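Local coordinates for protein Non-sulfated chondroitin lyase E66 (Autographa californica nucleopolyhedrovirus, PDB 3VSN) that cleaves non-sulfated chondroitin as a lyase of the occlusion-derived virus envelope and is essential for oral infectivity, perhaps by digesting chondroitin sulfate of the midgut peritrophic matrix, at residues A347-D352 / Q408-T413. Sequence-based numbering, arbitrary orientation.
Sequences AYYESD and QSFRPT
Phe410 and the run from Tyr348 to Ser351 illustrate how a two-stranded pairing can present a side chain important for catalysis on one face while burying aromatic rings on the other. Strands 349-351 and 408-410 run antiparallel. Ser351 and Gln408 form a hydrogen-bonded pair, with Ser351 N to Gln408 O at 2.9 Å and Gln408 N to Ser351 O at 3.1 Å. Farther along, Phe410 N donates to Tyr349 O, and Tyr348 N to Phe410 O at 2.8 Å.

The Phe410 side chain can be traced outward. Its CB lies 3.8 Å from Tyr348 CE1. With CG anti to the carbonyl carbon (chi1 -56°), the ring runs back along the neighbouring strand: CD2 meets Tyr349 O at 3.7 Å and also Tyr349 CD2, whereas CE2 comes 3.5 Å from Ser351 OG, which sits at the ring edge, in its plane. CZ, at the tip, is still 4.0 Å from that OG. The hydroxyl is hydrogen-bonded to Ile400 O, and Ile400 also packs on the Phe410 side chain. Tyr348, by contrast, turns an edge to the backbone at Arg411 and Pro412, and its OH is hydrogen-bonded to Glu436.

On the other face, Glu350 pairs with Ser409. The Glu350 chain is extended beyond CG, which rests 3.5 Å from Gln408 O; at its end OE1 forms a salt bridge with Arg300 and OE2 a hydrogen bond with His246 ND1. This short antiparallel pairing thus places Glu350, important for catalysis, beside the transition-state stabiliser and a proton acceptor in the lyase active site.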
# COMPACT_ATOMS: atom_id res chain seq x y z
N ALA A 347 -1.39 -5.35 -14.59
CA ALA A 347 -2.83 -5.48 -14.35
C ALA A 347 -3.39 -4.19 -13.77
O ALA A 347 -2.74 -3.55 -12.94
CB ALA A 347 -3.11 -6.65 -13.42
N TYR A 348 -4.58 -3.81 -14.21
CA TYR A 348 -5.29 -2.71 -13.57
C TYR A 348 -6.19 -3.24 -12.46
O TYR A 348 -6.67 -2.47 -11.62
CB TYR A 348 -6.09 -1.88 -14.58
CG TYR A 348 -7.33 -2.55 -15.15
CD1 TYR A 348 -7.28 -3.25 -16.36
CD2 TYR A 348 -8.56 -2.46 -14.49
CE1 TYR A 348 -8.41 -3.85 -16.89
CE2 TYR A 348 -9.70 -3.06 -15.01
CZ TYR A 348 -9.62 -3.75 -16.20
OH TYR A 348 -10.75 -4.34 -16.72
N TYR A 349 -6.40 -4.55 -12.44
CA TYR A 349 -7.29 -5.17 -11.47
C TYR A 349 -7.04 -6.66 -11.31
O TYR A 349 -6.59 -7.33 -12.25
CB TYR A 349 -8.76 -4.92 -11.85
CG TYR A 349 -9.76 -5.40 -10.83
CD1 TYR A 349 -9.68 -4.99 -9.50
CD2 TYR A 349 -10.79 -6.28 -11.19
CE1 TYR A 349 -10.60 -5.43 -8.56
CE2 TYR A 349 -11.71 -6.72 -10.25
CZ TYR A 349 -11.61 -6.29 -8.94
OH TYR A 349 -12.52 -6.73 -8.00
N GLU A 350 -7.33 -7.18 -10.12
CA GLU A 350 -7.32 -8.61 -9.86
C GLU A 350 -8.56 -8.95 -9.03
O GLU A 350 -8.82 -8.31 -8.01
CB GLU A 350 -6.05 -9.03 -9.12
CG GLU A 350 -5.84 -10.54 -9.06
CD GLU A 350 -4.75 -10.96 -8.09
OE1 GLU A 350 -4.70 -10.41 -6.97
OE2 GLU A 350 -3.93 -11.83 -8.44
N SER A 351 -9.31 -9.94 -9.48
CA SER A 351 -10.50 -10.41 -8.77
C SER A 351 -10.34 -11.85 -8.28
O SER A 351 -9.41 -12.55 -8.68
CB SER A 351 -11.74 -10.29 -9.66
OG SER A 351 -11.57 -11.03 -10.86
N ASP A 352 -11.26 -12.28 -7.42
CA ASP A 352 -11.31 -13.66 -6.94
C ASP A 352 -12.79 -14.08 -6.80
O ASP A 352 -13.67 -13.27 -7.07
CB ASP A 352 -10.51 -13.82 -5.64
CG ASP A 352 -11.04 -12.96 -4.49
OD1 ASP A 352 -12.23 -13.08 -4.15
OD2 ASP A 352 -10.24 -12.19 -3.91
N GLN A 408 -7.89 -13.93 -10.94
CA GLN A 408 -7.60 -13.52 -12.31
C GLN A 408 -7.28 -12.03 -12.34
O GLN A 408 -8.00 -11.23 -11.74
CB GLN A 408 -8.77 -13.83 -13.26
CG GLN A 408 -8.46 -13.49 -14.72
CD GLN A 408 -9.59 -13.83 -15.68
OE1 GLN A 408 -10.63 -14.34 -15.29
NE2 GLN A 408 -9.37 -13.54 -16.96
N SER A 409 -6.21 -11.68 -13.04
CA SER A 409 -5.83 -10.29 -13.23
C SER A 409 -6.08 -9.85 -14.67
O SER A 409 -6.08 -10.67 -15.60
CB SER A 409 -4.37 -10.07 -12.84
OG SER A 409 -3.49 -10.74 -13.73
N PHE A 410 -6.30 -8.55 -14.86
CA PHE A 410 -6.73 -8.00 -16.14
C PHE A 410 -5.83 -6.85 -16.57
O PHE A 410 -5.62 -5.91 -15.81
CB PHE A 410 -8.19 -7.54 -16.06
CG PHE A 410 -9.14 -8.61 -15.60
CD1 PHE A 410 -9.82 -9.40 -16.53
CD2 PHE A 410 -9.34 -8.86 -14.24
CE1 PHE A 410 -10.68 -10.40 -16.11
CE2 PHE A 410 -10.19 -9.87 -13.82
CZ PHE A 410 -10.87 -10.63 -14.75
N ARG A 411 -5.30 -6.96 -17.79
CA ARG A 411 -4.52 -5.88 -18.41
C ARG A 411 -5.46 -4.88 -19.06
O ARG A 411 -6.49 -5.27 -19.60
CB ARG A 411 -3.56 -6.43 -19.48
CG ARG A 411 -2.49 -7.38 -18.98
CD ARG A 411 -1.44 -6.68 -18.13
NE ARG A 411 -0.35 -7.60 -17.81
CZ ARG A 411 0.74 -7.77 -18.56
NH1 ARG A 411 0.90 -7.08 -19.68
NH2 ARG A 411 1.66 -8.64 -18.18
N PRO A 412 -5.10 -3.58 -19.03
CA PRO A 412 -5.92 -2.58 -19.70
C PRO A 412 -5.72 -2.63 -21.21
O PRO A 412 -4.63 -2.98 -21.68
CB PRO A 412 -5.38 -1.27 -19.13
CG PRO A 412 -3.93 -1.56 -18.86
CD PRO A 412 -3.90 -2.99 -18.41
N THR A 413 -6.76 -2.29 -21.98
CA THR A 413 -6.65 -2.20 -23.44
C THR A 413 -5.65 -1.09 -23.81
O THR A 413 -4.81 -1.28 -24.68
CB THR A 413 -8.01 -1.90 -24.08
OG1 THR A 413 -8.95 -2.92 -23.70
CG2 THR A 413 -7.90 -1.87 -25.61